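Local coordinates for protein superoxide dismutase (Clostridium difficile, PDB 3TJT) that probably catalyses the disproportionation of superoxide into hydrogen peroxide and molecular oxygen at an active site that holds iron, at residues L175-Q178 / E183-D186; E120-A125 / N187-V192; W133-A138 / D153-K158; A44-E47 / L52-Y55. One frame throughout, in Å; residues are numbered along the deposited sequence.

Interaction 1: L175-Q178 / E183-D186; sequences LKYQ and EYID
Tyr177 lays its ring flat against the backbone of Tyr184. Tyr184 CA stands over the middle of that ring, 3.7 Å above its plane. Tyr184 CB lies over the same face in a CH-pi contact, 3.9 Å from the Tyr177 centroid and 23° off the normal. Lys176 CG sits on the opposite face, nearer the rim, so the phenol is packed from both sides. The two tyrosine rings meet obliquely, with planes 52° apart. Tyr177 CE2 comes to the edge of the Tyr184 ring, 3.9 Å from Tyr184 CD1. Glu183 adds its CB, 3.7 Å from Tyr177 CD1, while its carboxylate turns to a salt bridge with Arg180. Tyr184 CG is swung away from the backbone N (chi1 165°), which carries the ring past Tyr177 toward the metal site. There its hydroxyl bonds to the backbone O of Asp167, an iron ligand, making Tyr184 a second-shell residue. The buried hydroxyl of Tyr177 has two partners, Tyr21 O and Asn187 ND2. The contact thus folds helix 174-177 back on helix 181-188 across a short link. Beyond it, Ile185 packs on helix 114-127 and strand 161-167, and Leu175 meets Leu175 of the second subunit.

Interaction 2: E120-A125 / N187-V192; sequences EFQKSA and NWFNVV
Trp188 O takes two backbone N-H groups near the end of helix 181-188. The bond from Val191 N is 2.9 Å long to Trp188 O; that from Val192 N is weak. The rings of Trp188 and Phe189, neighbours in the chain, both meet Phe121 of helix 114-127. The three rings form an aromatic cluster. Phe121 and the six-membered ring of Trp188 are nearly parallel, with planes 13° apart, but they are slid so far that they barely overlap. They touch at their rims, Phe121 CE2 lying 3.7 Å from Trp188 CZ3. The Phe189 ring is turned almost square to that of Phe121, at 89°. Phe121 CD2 lies at the Phe189 edge, 3.5 Å from Phe189 CZ. In Phe121, CG points opposite the backbone N (chi1 -172°), and this sends the ring across to the other segment. Gln122 brings its aliphatic CG to 3.8 Å from Phe189 CE2. Val192 CG2 lies over one face of the indole, and Trp188 CE3 over one face of Phe189, both toward the rim. On the sheet side, Ile164 and Leu166 of strand 161-167 pack against both Phe121 and Trp188. The side chain of Trp188 is about 7 Å from that of Asp167, an iron ligand, at the nearest atoms. Arg181 of helix 181-188 bonds to Ala125 O nearby. Between the two segments, though, the contact rests on carbon against carbon, so it depends on close fit of the rings more than on directed bonds.

Interaction 3: W133-A138 / D153-K158; sequences WAWLVA and DSPVSK
Asp153 meets Trp135 through its backbone: Asp153 O lies 4.4 Å from Trp135 CZ2. Both are tied to one hydroxyl, since Thr149 OG1 bonds to Asp153 O and to Trp135 NE1. The Asp153 carboxylate instead forms a salt bridge with Arg76. Ser154 prepares the turn. Its OG accepts from Val156 N at 3.0 Å with an angle of 151°, an ST turn. Pro155 makes the main contact. Its CG stands almost straight above the five-membered ring of Trp135, 3.5 Å from the centroid and 7° off the normal, a CH-pi contact. Trp135 CG is turned opposite its carbonyl carbon (chi1 -54°), and the indole offers a face to Pro155. Pro155 CD lies over the same indole, 3.5 Å from Trp135 CE2. Pro155 CB reaches along the strand to Val137 CG1, at 3.7 Å. Val156 packs on Tyr83 and Pro162. Lys158 N closes the 3-10 turn with a 2.8 Å bond to Pro155 O. Trp135 and Val137, two apart on strand 132-138, point to the same side, toward the loop. Trp135 CH2 lies over one face of Trp133, toward its rim. The loop thus covers the middle strand of the three-stranded antiparallel sheet in the C-terminal domain of iron/manganese superoxide dismutases, where Trp133 packs on the iron ligands His85 and Asp167 and Trp135 stands behind it.

Interaction 4: A44-E47 / L52-Y55; sequences AALE and LYNY
The ring of Tyr53 has Leu46 over one face. Leu46 CB sits 4.1 Å from the ring centroid and 27° off the normal, a CH-pi contact. It lies toward the outer end of the ring, 3.7 Å from Tyr53 CE1. The backbone N of Glu47 approaches the ring obliquely near the hydroxyl. Glu47 N and Tyr53 OH are 3.3 Å apart, but the angle is too poor for a hydrogen bond. The hydroxyl bonds instead to the backbone O of Asn43, in the last turn of helix 24-46. Leu46 and Tyr53 run past each other in opposite directions. The first torsion of Leu46 turns CG away from its carbonyl carbon (chi1 -58°), and the branch then extends to the second segment. Its tip, Leu46 CD2, meets Leu52 CD1 at 3.8 Å, the two leucines crossing at about a right angle. Within 52-55, Leu52 CD2 lies over the Tyr55 ring. Glu47 is more exposed and touches with its aliphatic part, Glu47 CG lying 3.4 Å from Tyr53 OH. Tyr55 N bonds to Leu52 O across the 3-10 turn. Leu46 also packs on Phe6 and on Val75 of helix 72-90, the other long helix of the alpha-hairpin domain. The contact is therefore mostly apolar; the polar tie, from Tyr53 OH to Asn43 O, is made just before segment 44-47. The phenol donates a hydrogen bond to a carbonyl near the C-terminal end of the helix, and this may partly offset the negative end of the helix dipole.

Interactions 1, 2 and 3 belong to the C-terminal domain, while interaction 4 is in the alpha-hairpin domain, about 35 Å between centres from interaction 1. Interactions 1 and 2 share helix 181-188 and touch, joined partly by a probable hydrogen bond from Asn187 to Tyr177. Interaction 2 also borders interaction 3, where Phe121 packs on the backbone of strand 132-138. Interactions 1, 3 and 4 are largely buried; interaction 2 is only partly so. All four are built on aromatic rings. Interaction 2 sets ring against ring, whereas interactions 3 and 4 set aliphatic carbons over a ring face. Interaction 1 comes nearest the iron, through Tyr184; interactions 2 and 3 stand further out; interaction 4 lies away from it.

Interaction 1: L175-Q178 / E183-D186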
loop_
_atom_site.group_PDB
_atom_site.type_symbol
_atom_site.label_atom_id
_atom_site.label_comp_id
_atom_site.label_asym_id
_atom_site.label_seq_id
_atom_site.Cartn_x
_atom_site.Cartn_y
_atom_site.Cartn_z
ATOM N N LEU A 175 -13.654 2.080 -0.648
ATOM C CA LEU A 175 -15.045 1.941 -1.100
ATOM C C LEU A 175 -15.895 3.164 -0.787
ATOM O O LEU A 175 -16.743 3.559 -1.589
ATOM C CB LEU A 175 -15.701 0.684 -0.525
ATOM C CG LEU A 175 -15.141 -0.653 -0.999
ATOM C CD1 LEU A 175 -15.952 -1.796 -0.400
ATOM C CD2 LEU A 175 -15.121 -0.738 -2.527
ATOM N N LYS A 176 -15.683 3.760 0.384
ATOM C CA LYS A 176 -16.468 4.927 0.777
ATOM C C LYS A 176 -15.820 6.261 0.420
ATOM O O LYS A 176 -16.506 7.194 -0.011
ATOM C CB LYS A 176 -16.777 4.878 2.270
ATOM C CG LYS A 176 -17.555 6.079 2.773
ATOM C CD LYS A 176 -17.948 5.881 4.233
ATOM C CE LYS A 176 -18.812 7.032 4.720
ATOM N NZ LYS A 176 -20.231 6.885 4.300
ATOM N N TYR A 177 -14.499 6.353 0.580
ATOM C CA TYR A 177 -13.809 7.630 0.455
ATOM C C TYR A 177 -12.930 7.754 -0.798
ATOM O O TYR A 177 -12.447 8.835 -1.099
ATOM C CB TYR A 177 -12.938 7.872 1.694
ATOM C CG TYR A 177 -13.760 7.974 2.955
ATOM C CD1 TYR A 177 -14.412 9.155 3.278
ATOM C CD2 TYR A 177 -13.907 6.885 3.795
ATOM C CE1 TYR A 177 -15.186 9.258 4.422
ATOM C CE2 TYR A 177 -14.687 6.978 4.958
ATOM C CZ TYR A 177 -15.314 8.164 5.257
ATOM O OH TYR A 177 -16.083 8.265 6.402
ATOM N N GLN A 178 -12.735 6.644 -1.499
ATOM C CA GLN A 178 -11.832 6.581 -2.649
ATOM C C GLN A 178 -10.500 7.225 -2.275
ATOM O O GLN A 178 -9.931 6.862 -1.243
ATOM C CB GLN A 178 -12.472 7.204 -3.895
ATOM C CG GLN A 178 -13.712 6.429 -4.368
ATOM C CD GLN A 178 -14.982 6.818 -3.613
ATOM O OE1 GLN A 178 -15.350 7.988 -3.564
ATOM N NE2 GLN A 178 -15.655 5.831 -3.024
ATOM N N GLU A 183 -10.690 12.655 4.446
ATOM C CA GLU A 183 -12.055 12.577 4.963
ATOM C C GLU A 183 -12.245 11.345 5.833
ATOM O O GLU A 183 -12.954 11.385 6.837
ATOM C CB GLU A 183 -13.072 12.571 3.818
ATOM C CG GLU A 183 -13.100 13.878 3.039
ATOM C CD GLU A 183 -13.997 13.821 1.813
ATOM O OE1 GLU A 183 -14.629 12.775 1.581
ATOM O OE2 GLU A 183 -14.058 14.829 1.077
ATOM N N TYR A 184 -11.617 10.247 5.431
ATOM C CA TYR A 184 -11.626 9.020 6.216
ATOM C C TYR A 184 -10.992 9.259 7.583
ATOM O O TYR A 184 -11.540 8.864 8.614
ATOM C CB TYR A 184 -10.855 7.937 5.464
ATOM C CG TYR A 184 -10.464 6.703 6.259
ATOM C CD1 TYR A 184 -11.423 5.851 6.800
ATOM C CD2 TYR A 184 -9.123 6.364 6.416
ATOM C CE1 TYR A 184 -11.048 4.691 7.501
ATOM C CE2 TYR A 184 -8.739 5.232 7.104
ATOM C CZ TYR A 184 -9.699 4.396 7.645
ATOM O OH TYR A 184 -9.290 3.267 8.312
ATOM N N ILE A 185 -9.835 9.909 7.585
ATOM C CA ILE A 185 -9.116 10.166 8.832
ATOM C C ILE A 185 -9.954 11.027 9.772
ATOM O O ILE A 185 -10.124 10.706 10.950
ATOM C CB ILE A 185 -7.758 10.842 8.566
ATOM C CG1 ILE A 185 -6.855 9.886 7.775
ATOM C CG2 ILE A 185 -7.106 11.260 9.880
ATOM C CD1 ILE A 185 -5.675 10.573 7.086
ATOM N N ASP A 186 -10.497 12.115 9.247
ATOM C CA ASP A 186 -11.310 13.000 10.072
ATOM C C ASP A 186 -12.538 12.282 10.642
ATOM O O ASP A 186 -12.848 12.416 11.827
ATOM C CB ASP A 186 -11.740 14.235 9.285
ATOM C CG ASP A 186 -12.271 15.335 10.187
ATOM O OD1 ASP A 186 -11.566 15.725 11.149
ATOM O OD2 ASP A 186 -13.395 15.804 9.936
#

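Interaction 2: E120-A125 / N187-V192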
loop_
_atom_site.group_PDB
_atom_site.type_symbol
_atom_site.label_atom_id
_atom_site.label_comp_id
_atom_site.label_asym_id
_atom_site.label_seq_id
_atom_site.Cartn_x
_atom_site.Cartn_y
_atom_site.Cartn_z
ATOM N N GLU A 120 -1.754 16.576 14.866
ATOM C CA GLU A 120 -0.526 15.843 14.560
ATOM C C GLU A 120 -0.826 14.428 14.089
ATOM O O GLU A 120 -0.214 13.938 13.139
ATOM C CB GLU A 120 0.435 15.810 15.759
ATOM C CG GLU A 120 1.764 15.110 15.450
ATOM C CD GLU A 120 2.733 15.092 16.634
ATOM O OE1 GLU A 120 2.525 15.859 17.604
ATOM O OE2 GLU A 120 3.702 14.302 16.594
ATOM N N PHE A 121 -1.768 13.766 14.746
ATOM C CA PHE A 121 -2.136 12.414 14.343
ATOM C C PHE A 121 -2.700 12.427 12.921
ATOM O O PHE A 121 -2.334 11.590 12.079
ATOM C CB PHE A 121 -3.156 11.818 15.317
ATOM C CG PHE A 121 -3.442 10.367 15.072
ATOM C CD1 PHE A 121 -2.753 9.387 15.767
ATOM C CD2 PHE A 121 -4.392 9.983 14.135
ATOM C CE1 PHE A 121 -3.008 8.047 15.539
ATOM C CE2 PHE A 121 -4.660 8.649 13.897
ATOM C CZ PHE A 121 -3.964 7.675 14.595
ATOM N N GLN A 122 -3.592 13.374 12.652
ATOM C CA GLN A 122 -4.222 13.443 11.336
ATOM C C GLN A 122 -3.198 13.670 10.229
ATOM O O GLN A 122 -3.275 13.045 9.178
ATOM C CB GLN A 122 -5.316 14.506 11.296
ATOM C CG GLN A 122 -6.501 14.160 12.176
ATOM C CD GLN A 122 -7.785 14.826 11.708
ATOM O OE1 GLN A 122 -8.660 15.147 12.508
ATOM N NE2 GLN A 122 -7.904 15.025 10.401
ATOM N N LYS A 123 -2.235 14.551 10.472
ATOM C CA LYS A 123 -1.188 14.807 9.485
ATOM C C LYS A 123 -0.291 13.590 9.266
ATOM O O LYS A 123 0.081 13.275 8.129
ATOM C CB LYS A 123 -0.337 16.011 9.887
ATOM C CG LYS A 123 0.639 16.430 8.795
ATOM C CD LYS A 123 1.387 17.691 9.177
ATOM C CE LYS A 123 1.991 18.362 7.946
ATOM N NZ LYS A 123 2.907 17.463 7.189
ATOM N N SER A 124 0.070 12.911 10.349
ATOM C CA SER A 124 0.895 11.712 10.222
ATOM C C SER A 124 0.171 10.637 9.425
ATOM O O SER A 124 0.772 9.983 8.569
ATOM C CB SER A 124 1.319 11.170 11.593
ATOM O OG SER A 124 2.214 12.073 12.232
ATOM N N ALA A 125 -1.119 10.462 9.705
ATOM C CA ALA A 125 -1.936 9.492 8.978
ATOM C C ALA A 125 -2.040 9.859 7.493
ATOM O O ALA A 125 -1.981 8.988 6.612
ATOM C CB ALA A 125 -3.334 9.409 9.601
ATOM N N ASN A 187 -13.222 11.508 9.810
ATOM C CA ASN A 187 -14.412 10.792 10.260
ATOM C C ASN A 187 -14.113 9.713 11.287
ATOM O O ASN A 187 -14.947 9.408 12.136
ATOM C CB ASN A 187 -15.167 10.196 9.077
ATOM C CG ASN A 187 -16.186 11.154 8.507
ATOM O OD1 ASN A 187 -16.524 12.156 9.138
ATOM N ND2 ASN A 187 -16.679 10.859 7.315
ATOM N N TRP A 188 -12.917 9.139 11.211
ATOM C CA TRP A 188 -12.566 8.030 12.085
ATOM C C TRP A 188 -12.572 8.431 13.563
ATOM O O TRP A 188 -12.842 7.605 14.436
ATOM C CB TRP A 188 -11.205 7.465 11.680
ATOM C CG TRP A 188 -10.719 6.338 12.526
ATOM C CD1 TRP A 188 -11.164 5.052 12.518
ATOM C CD2 TRP A 188 -9.652 6.390 13.485
ATOM N NE1 TRP A 188 -10.447 4.299 13.419
ATOM C CE2 TRP A 188 -9.517 5.100 14.028
ATOM C CE3 TRP A 188 -8.800 7.404 13.929
ATOM C CZ2 TRP A 188 -8.560 4.791 14.992
ATOM C CZ3 TRP A 188 -7.850 7.098 14.895
ATOM C CH2 TRP A 188 -7.743 5.803 15.418
ATOM N N PHE A 189 -12.262 9.686 13.841
ATOM C CA PHE A 189 -12.228 10.147 15.224
ATOM C C PHE A 189 -13.596 10.060 15.911
ATOM O O PHE A 189 -13.679 10.050 17.136
ATOM C CB PHE A 189 -11.600 11.539 15.328
ATOM C CG PHE A 189 -10.098 11.492 15.406
ATOM C CD1 PHE A 189 -9.465 11.375 16.628
ATOM C CD2 PHE A 189 -9.329 11.499 14.257
ATOM C CE1 PHE A 189 -8.083 11.298 16.709
ATOM C CE2 PHE A 189 -7.950 11.423 14.329
ATOM C CZ PHE A 189 -7.326 11.320 15.559
ATOM N N ASN A 190 -14.664 9.962 15.120
ATOM C CA ASN A 190 -15.994 9.750 15.696
ATOM C C ASN A 190 -16.192 8.352 16.267
ATOM O O ASN A 190 -17.102 8.131 17.063
ATOM C CB ASN A 190 -17.083 10.043 14.662
ATOM C CG ASN A 190 -17.089 11.487 14.233
ATOM O OD1 ASN A 190 -16.659 11.825 13.128
ATOM N ND2 ASN A 190 -17.551 12.357 15.116
ATOM N N VAL A 191 -15.352 7.402 15.862
ATOM C CA VAL A 191 -15.513 6.030 16.340
ATOM C C VAL A 191 -14.362 5.522 17.208
ATOM O O VAL A 191 -14.387 4.377 17.638
ATOM C CB VAL A 191 -15.758 5.018 15.203
ATOM C CG1 VAL A 191 -17.038 5.364 14.437
ATOM C CG2 VAL A 191 -14.561 4.953 14.263
ATOM N N VAL A 192 -13.360 6.353 17.458
ATOM C CA VAL A 192 -12.278 5.928 18.355
ATOM C C VAL A 192 -12.841 5.554 19.724
ATOM O O VAL A 192 -13.637 6.304 20.302
ATOM C CB VAL A 192 -11.212 7.018 18.529
ATOM C CG1 VAL A 192 -10.196 6.603 19.614
ATOM C CG2 VAL A 192 -10.502 7.291 17.213
#

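Interaction 3: W133-A138 / D153-K158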
loop_
_atom_site.group_PDB
_atom_site.type_symbol
_atom_site.label_atom_id
_atom_site.label_comp_id
_atom_site.label_asym_id
_atom_site.label_seq_id
_atom_site.Cartn_x
_atom_site.Cartn_y
_atom_site.Cartn_z
ATOM N N TRP A 133 0.155 2.397 8.716
ATOM C CA TRP A 133 -0.634 2.684 9.919
ATOM C C TRP A 133 -0.105 3.943 10.589
ATOM O O TRP A 133 1.092 4.228 10.528
ATOM C CB TRP A 133 -0.495 1.529 10.921
ATOM C CG TRP A 133 -1.110 0.255 10.477
ATOM C CD1 TRP A 133 -0.603 -0.632 9.571
ATOM C CD2 TRP A 133 -2.356 -0.295 10.923
ATOM N NE1 TRP A 133 -1.459 -1.691 9.417
ATOM C CE2 TRP A 133 -2.544 -1.510 10.236
ATOM C CE3 TRP A 133 -3.323 0.120 11.843
ATOM C CZ2 TRP A 133 -3.663 -2.318 10.432
ATOM C CZ3 TRP A 133 -4.442 -0.687 12.042
ATOM C CH2 TRP A 133 -4.601 -1.889 11.338
ATOM N N ALA A 134 -0.989 4.697 11.239
ATOM C CA ALA A 134 -0.554 5.773 12.129
ATOM C C ALA A 134 -0.895 5.372 13.557
ATOM O O ALA A 134 -1.964 4.820 13.803
ATOM C CB ALA A 134 -1.232 7.088 11.779
ATOM N N TRP A 135 0.008 5.657 14.493
ATOM C CA TRP A 135 -0.142 5.172 15.865
ATOM C C TRP A 135 0.065 6.270 16.904
ATOM O O TRP A 135 0.918 7.145 16.735
ATOM C CB TRP A 135 0.898 4.076 16.168
ATOM C CG TRP A 135 0.935 2.905 15.217
ATOM C CD1 TRP A 135 1.767 2.748 14.138
ATOM C CD2 TRP A 135 0.119 1.738 15.271
ATOM N NE1 TRP A 135 1.519 1.541 13.523
ATOM C CE2 TRP A 135 0.506 0.905 14.194
ATOM C CE3 TRP A 135 -0.904 1.307 16.129
ATOM C CZ2 TRP A 135 -0.096 -0.319 13.948
ATOM C CZ3 TRP A 135 -1.500 0.082 15.886
ATOM C CH2 TRP A 135 -1.098 -0.719 14.798
ATOM N N LEU A 136 -0.714 6.209 17.983
ATOM C CA LEU A 136 -0.340 6.879 19.229
ATOM C C LEU A 136 0.297 5.791 20.072
ATOM O O LEU A 136 -0.322 4.752 20.335
ATOM C CB LEU A 136 -1.569 7.456 19.942
ATOM C CG LEU A 136 -1.341 7.997 21.360
ATOM C CD1 LEU A 136 -0.440 9.221 21.315
ATOM C CD2 LEU A 136 -2.669 8.322 22.032
ATOM N N VAL A 137 1.546 6.000 20.481
ATOM C CA VAL A 137 2.266 4.965 21.205
ATOM C C VAL A 137 2.826 5.507 22.518
ATOM O O VAL A 137 2.968 6.712 22.686
ATOM C CB VAL A 137 3.430 4.380 20.379
ATOM C CG1 VAL A 137 2.911 3.700 19.104
ATOM C CG2 VAL A 137 4.452 5.464 20.053
ATOM N N ALA A 138 3.128 4.596 23.436
ATOM C CA ALA A 138 3.741 4.972 24.707
ATOM C C ALA A 138 5.013 4.171 24.941
ATOM O O ALA A 138 5.084 2.978 24.619
ATOM C CB ALA A 138 2.773 4.738 25.849
ATOM N N ASP A 153 3.967 -3.677 9.630
ATOM C CA ASP A 153 4.922 -3.518 10.723
ATOM C C ASP A 153 4.232 -2.907 11.945
ATOM O O ASP A 153 3.240 -2.192 11.821
ATOM C CB ASP A 153 6.131 -2.702 10.271
ATOM C CG ASP A 153 6.953 -3.434 9.202
ATOM O OD1 ASP A 153 6.731 -4.644 9.002
ATOM O OD2 ASP A 153 7.829 -2.807 8.576
ATOM N N SER A 154 4.742 -3.210 13.138
ATOM C CA SER A 154 4.065 -2.799 14.365
ATOM C C SER A 154 5.017 -2.112 15.321
ATOM O O SER A 154 6.174 -2.510 15.414
ATOM C CB SER A 154 3.502 -4.034 15.070
ATOM O OG SER A 154 3.106 -3.725 16.399
ATOM N N PRO A 155 4.527 -1.095 16.055
ATOM C CA PRO A 155 5.336 -0.432 17.089
ATOM C C PRO A 155 5.817 -1.417 18.158
ATOM O O PRO A 155 6.836 -1.163 18.801
ATOM C CB PRO A 155 4.362 0.556 17.736
ATOM C CG PRO A 155 3.249 0.725 16.762
ATOM C CD PRO A 155 3.177 -0.514 15.930
ATOM N N VAL A 156 5.078 -2.502 18.348
ATOM C CA VAL A 156 5.419 -3.525 19.338
ATOM C C VAL A 156 6.835 -4.051 19.101
ATOM O O VAL A 156 7.565 -4.375 20.051
ATOM C CB VAL A 156 4.397 -4.680 19.301
ATOM C CG1 VAL A 156 4.900 -5.894 20.069
ATOM C CG2 VAL A 156 3.044 -4.193 19.836
ATOM N N SER A 157 7.227 -4.104 17.832
ATOM C CA SER A 157 8.547 -4.595 17.448
ATOM C C SER A 157 9.660 -3.620 17.822
ATOM O O SER A 157 10.841 -3.969 17.778
ATOM C CB SER A 157 8.585 -4.897 15.948
ATOM O OG SER A 157 7.648 -5.917 15.622
ATOM N N LYS A 158 9.284 -2.400 18.179
ATOM C CA LYS A 158 10.245 -1.388 18.597
ATOM C C LYS A 158 10.062 -1.034 20.072
ATOM O O LYS A 158 10.467 0.038 20.512
ATOM C CB LYS A 158 10.122 -0.139 17.719
ATOM C CG LYS A 158 10.585 -0.379 16.287
ATOM C CD LYS A 158 10.421 0.851 15.412
ATOM C CE LYS A 158 11.273 0.724 14.149
ATOM N NZ LYS A 158 11.106 1.891 13.242
#

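Interaction 4: A44-E47 / L52-Y55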
loop_
_atom_site.group_PDB
_atom_site.type_symbol
_atom_site.label_atom_id
_atom_site.label_comp_id
_atom_site.label_asym_id
_atom_site.label_seq_id
_atom_site.Cartn_x
_atom_site.Cartn_y
_atom_site.Cartn_z
ATOM N N ALA A 44 -0.500 -21.194 8.600
ATOM C CA ALA A 44 0.131 -22.049 7.596
ATOM C C ALA A 44 1.651 -22.076 7.750
ATOM O O ALA A 44 2.276 -23.136 7.676
ATOM C CB ALA A 44 -0.255 -21.586 6.186
ATOM N N ALA A 45 2.237 -20.901 7.966
ATOM C CA ALA A 45 3.687 -20.761 8.103
ATOM C C ALA A 45 4.233 -21.448 9.351
ATOM O O ALA A 45 5.388 -21.874 9.379
ATOM C CB ALA A 45 4.074 -19.288 8.111
ATOM N N LEU A 46 3.409 -21.554 10.385
ATOM C CA LEU A 46 3.874 -22.133 11.645
ATOM C C LEU A 46 3.690 -23.652 11.738
ATOM O O LEU A 46 4.120 -24.274 12.713
ATOM C CB LEU A 46 3.208 -21.441 12.839
ATOM C CG LEU A 46 3.421 -19.923 12.951
ATOM C CD1 LEU A 46 2.763 -19.388 14.217
ATOM C CD2 LEU A 46 4.903 -19.552 12.919
ATOM N N GLU A 47 3.069 -24.252 10.726
ATOM C CA GLU A 47 2.877 -25.698 10.718
ATOM C C GLU A 47 4.215 -26.426 10.840
ATOM O O GLU A 47 4.300 -27.496 11.433
ATOM C CB GLU A 47 2.137 -26.144 9.452
ATOM C CG GLU A 47 0.681 -25.710 9.424
ATOM C CD GLU A 47 -0.015 -26.050 8.114
ATOM O OE1 GLU A 47 0.535 -26.850 7.325
ATOM O OE2 GLU A 47 -1.116 -25.510 7.874
ATOM N N LEU A 52 5.616 -22.701 17.989
ATOM C CA LEU A 52 5.378 -21.262 17.893
ATOM C C LEU A 52 3.904 -20.889 18.064
ATOM O O LEU A 52 3.575 -19.722 18.299
ATOM C CB LEU A 52 5.937 -20.702 16.579
ATOM C CG LEU A 52 7.465 -20.765 16.458
ATOM C CD1 LEU A 52 7.893 -20.253 15.086
ATOM C CD2 LEU A 52 8.147 -19.948 17.579
ATOM N N TYR A 53 3.014 -21.871 17.962
ATOM C CA TYR A 53 1.600 -21.611 18.229
ATOM C C TYR A 53 1.407 -21.249 19.697
ATOM O O TYR A 53 0.384 -20.686 20.073
ATOM C CB TYR A 53 0.714 -22.811 17.885
ATOM C CG TYR A 53 0.567 -23.111 16.407
ATOM C CD1 TYR A 53 0.045 -22.167 15.523
ATOM C CD2 TYR A 53 0.931 -24.354 15.897
ATOM C CE1 TYR A 53 -0.092 -22.456 14.176
ATOM C CE2 TYR A 53 0.796 -24.651 14.558
ATOM C CZ TYR A 53 0.289 -23.703 13.697
ATOM O OH TYR A 53 0.159 -24.017 12.357
ATOM N N ASN A 54 2.395 -21.575 20.528
ATOM C CA ASN A 54 2.323 -21.233 21.944
ATOM C C ASN A 54 2.898 -19.858 22.282
ATOM O O ASN A 54 2.799 -19.403 23.421
ATOM C CB ASN A 54 2.959 -22.329 22.799
ATOM C CG ASN A 54 2.173 -23.628 22.751
ATOM O OD1 ASN A 54 0.944 -23.619 22.665
ATOM N ND2 ASN A 54 2.876 -24.751 22.804
ATOM N N TYR A 55 3.494 -19.188 21.297
ATOM C CA TYR A 55 3.858 -17.788 21.463
ATOM C C TYR A 55 2.585 -16.956 21.313
ATOM O O TYR A 55 1.672 -17.335 20.581
ATOM C CB TYR A 55 4.832 -17.333 20.374
ATOM C CG TYR A 55 6.287 -17.754 20.496
ATOM C CD1 TYR A 55 6.656 -18.977 21.052
ATOM C CD2 TYR A 55 7.294 -16.930 20.008
ATOM C CE1 TYR A 55 8.004 -19.353 21.125
ATOM C CE2 TYR A 55 8.627 -17.296 20.073
ATOM C CZ TYR A 55 8.977 -18.500 20.634
ATOM O OH TYR A 55 10.319 -18.835 20.687
#